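Local coordinates for protein HTH-type transcriptional repressor Rv2887 (Mycobacterium tuberculosis, PDB 5HSM) that represses genes, including a methyltransferase gene, by binding promoter DNA as a homodimer, and binds salicylate, para-aminosalicylic acid and gemfibrozil, at residues Leu62-Gln67 against Ala74-His79. Residues are numbered along the deposited sequence; the frame is centred on the assembly and turned at random.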
loop_
_atom_site.group_PDB
_atom_site.type_symbol
_atom_site.label_atom_id
_atom_site.label_comp_id
_atom_site.label_asym_id
_atom_site.label_seq_id
_atom_site.Cartn_x
_atom_site.Cartn_y
_atom_site.Cartn_z
ATOM N N LEU A 62 -6.272 3.553 -16.207
ATOM C CA LEU A 62 -7.425 3.265 -17.061
ATOM C C LEU A 62 -8.770 3.416 -16.329
ATOM O O LEU A 62 -9.700 4.061 -16.823
ATOM C CB LEU A 62 -7.278 1.843 -17.622
ATOM C CG LEU A 62 -8.080 1.390 -18.839
ATOM C CD1 LEU A 62 -7.728 2.231 -20.054
ATOM C CD2 LEU A 62 -7.796 -0.079 -19.109
ATOM N N ARG A 63 -8.866 2.828 -15.142
ATOM C CA ARG A 63 -10.098 2.865 -14.375
ATOM C C ARG A 63 -10.425 4.293 -13.923
ATOM O O ARG A 63 -11.587 4.740 -13.992
ATOM C CB ARG A 63 -9.997 1.924 -13.168
ATOM C CG ARG A 63 -11.256 1.879 -12.338
ATOM C CD ARG A 63 -11.456 0.521 -11.712
ATOM N NE ARG A 63 -12.757 0.414 -11.057
ATOM C CZ ARG A 63 -13.909 0.218 -11.699
ATOM N NH1 ARG A 63 -13.937 0.113 -13.024
ATOM N NH2 ARG A 63 -15.040 0.128 -11.012
ATOM N N MET A 64 -9.395 5.012 -13.483
ATOM C CA MET A 64 -9.575 6.402 -13.060
ATOM C C MET A 64 -10.101 7.272 -14.206
ATOM O O MET A 64 -11.001 8.101 -14.021
ATOM C CB MET A 64 -8.263 6.979 -12.532
ATOM C CG MET A 64 -7.888 6.486 -11.155
ATOM S SD MET A 64 -6.552 7.450 -10.432
ATOM C CE MET A 64 -5.192 7.044 -11.512
ATOM N N LEU A 65 -9.528 7.082 -15.388
ATOM C CA LEU A 65 -9.970 7.820 -16.569
ATOM C C LEU A 65 -11.347 7.394 -17.087
ATOM O O LEU A 65 -12.067 8.199 -17.692
ATOM C CB LEU A 65 -8.938 7.682 -17.685
ATOM C CG LEU A 65 -7.736 8.609 -17.533
ATOM C CD1 LEU A 65 -6.728 8.347 -18.641
ATOM C CD2 LEU A 65 -8.206 10.055 -17.574
ATOM N N SER A 66 -11.730 6.143 -16.870
ATOM C CA SER A 66 -13.079 5.750 -17.264
ATOM C C SER A 66 -14.086 6.395 -16.323
ATOM O O SER A 66 -15.204 6.720 -16.720
ATOM C CB SER A 66 -13.253 4.234 -17.260
ATOM O OG SER A 66 -13.255 3.740 -15.944
ATOM N N GLN A 67 -13.692 6.581 -15.069
ATOM C CA GLN A 67 -14.608 7.200 -14.103
ATOM C C GLN A 67 -14.541 8.734 -14.092
ATOM O O GLN A 67 -15.436 9.416 -13.557
ATOM C CB GLN A 67 -14.328 6.639 -12.705
ATOM C CG GLN A 67 -14.859 5.222 -12.525
ATOM C CD GLN A 67 -14.345 4.529 -11.278
ATOM O OE1 GLN A 67 -13.454 5.026 -10.587
ATOM N NE2 GLN A 67 -14.913 3.366 -10.981
ATOM N N ALA A 74 -1.106 14.969 -13.807
ATOM C CA ALA A 74 -0.768 15.327 -12.434
ATOM C C ALA A 74 -1.892 14.906 -11.501
ATOM O O ALA A 74 -1.666 14.380 -10.410
ATOM C CB ALA A 74 -0.511 16.822 -12.315
ATOM N N GLU A 75 -3.116 15.146 -11.945
ATOM C CA GLU A 75 -4.284 14.780 -11.153
ATOM C C GLU A 75 -4.335 13.286 -10.881
ATOM O O GLU A 75 -4.573 12.832 -9.746
ATOM C CB GLU A 75 -5.570 15.244 -11.864
ATOM C CG GLU A 75 -5.645 16.770 -11.888
ATOM C CD GLU A 75 -6.598 17.373 -12.889
ATOM O OE1 GLU A 75 -6.530 18.611 -13.040
ATOM O OE2 GLU A 75 -7.419 16.647 -13.480
ATOM N N LEU A 76 -4.163 12.525 -11.954
ATOM C CA LEU A 76 -4.119 11.076 -11.892
ATOM C C LEU A 76 -3.013 10.597 -10.957
ATOM O O LEU A 76 -3.209 9.673 -10.169
ATOM C CB LEU A 76 -3.899 10.503 -13.299
ATOM C CG LEU A 76 -5.050 10.699 -14.283
ATOM C CD1 LEU A 76 -4.527 10.533 -15.701
ATOM C CD2 LEU A 76 -6.147 9.684 -13.991
ATOM N N ALA A 77 -1.849 11.232 -11.064
ATOM C CA ALA A 77 -0.682 10.855 -10.278
ATOM C C ALA A 77 -0.923 11.102 -8.794
ATOM O O ALA A 77 -0.474 10.314 -7.953
ATOM C CB ALA A 77 0.554 11.619 -10.752
ATOM N N ARG A 78 -1.622 12.194 -8.478
ATOM C CA ARG A 78 -1.958 12.505 -7.089
ATOM C C ARG A 78 -2.997 11.531 -6.552
ATOM O O ARG A 78 -2.863 11.049 -5.433
ATOM C CB ARG A 78 -2.437 13.955 -6.934
ATOM C CG ARG A 78 -1.307 14.964 -7.031
ATOM C CD ARG A 78 -1.780 16.328 -6.574
ATOM N NE ARG A 78 -1.646 17.354 -7.597
ATOM C CZ ARG A 78 -2.631 18.138 -8.003
ATOM N NH1 ARG A 78 -3.837 18.014 -7.491
ATOM N NH2 ARG A 78 -2.410 19.050 -8.929
ATOM N N HIS A 79 -3.995 11.186 -7.361
ATOM C CA HIS A 79 -5.015 10.251 -6.893
ATOM C C HIS A 79 -4.459 8.837 -6.717
ATOM O O HIS A 79 -4.911 8.088 -5.848
ATOM C CB HIS A 79 -6.203 10.238 -7.854
ATOM C CG HIS A 79 -6.933 11.542 -7.923
ATOM N ND1 HIS A 79 -8.004 11.751 -8.768
ATOM C CD2 HIS A 79 -6.755 12.704 -7.250
ATOM C CE1 HIS A 79 -8.450 12.984 -8.614
ATOM N NE2 HIS A 79 -7.709 13.585 -7.701
#
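Next to Met64, which meets Leu76 across the contact, Arg63 O takes two hydrogen bonds. Ser66 OG gives one of 2.8 Å to Arg63 O, tilted 25° from the carbonyl plane. Gln67 N gives the helical one, from the same face. Both stay within 62-67; no hydrogen bond joins the two segments.

The contact itself is apolar. The Met64 and Leu76 side chains run alongside each other, pointing opposite ways. Met64 touches Leu76 CD2 at two points: CB lies 3.7 Å from that methyl, and CE is just as near. The Met64 chain is bent at its last torsion (chi3 -66°), and its CE also lies 3.6 Å from Leu76 O. The Leu65 side chain lies roughly perpendicular to that of Leu76. Its CG lies 4.0 Å from Leu76 CD2, so this one methyl meets both Met64 and Leu65.

Helix 56-67 is probably the first helix of the winged helix-turn-helix domain, as in other MarR proteins. Helices 73-79 and 84-96 follow, consistent with the helix-turn-helix pair, the second being the probable recognition helix. The N-to-C directions of the two segments make an angle of 118°, and their axes come no closer than 10.8 Å. Met87 of helix 84-96 touches both Met64 and Leu76, while Leu91 packs on Leu65, so all three helices share this core.

At the more exposed side, Met64 SD lies 3.8 Å from His79 CB. The His79 ring turns from Met64 and has Glu75 O of its own helix against one face, off the ring centre. Arg63, a salicylate-binding residue, takes no part in the contact between the two segments. Gln67 NE2 sits 3.2 Å above the plane of the Arg63 guanidinium, off its centre. The Arg63 side chain makes salt bridges to Glu128 and to Asp27 of the second subunit.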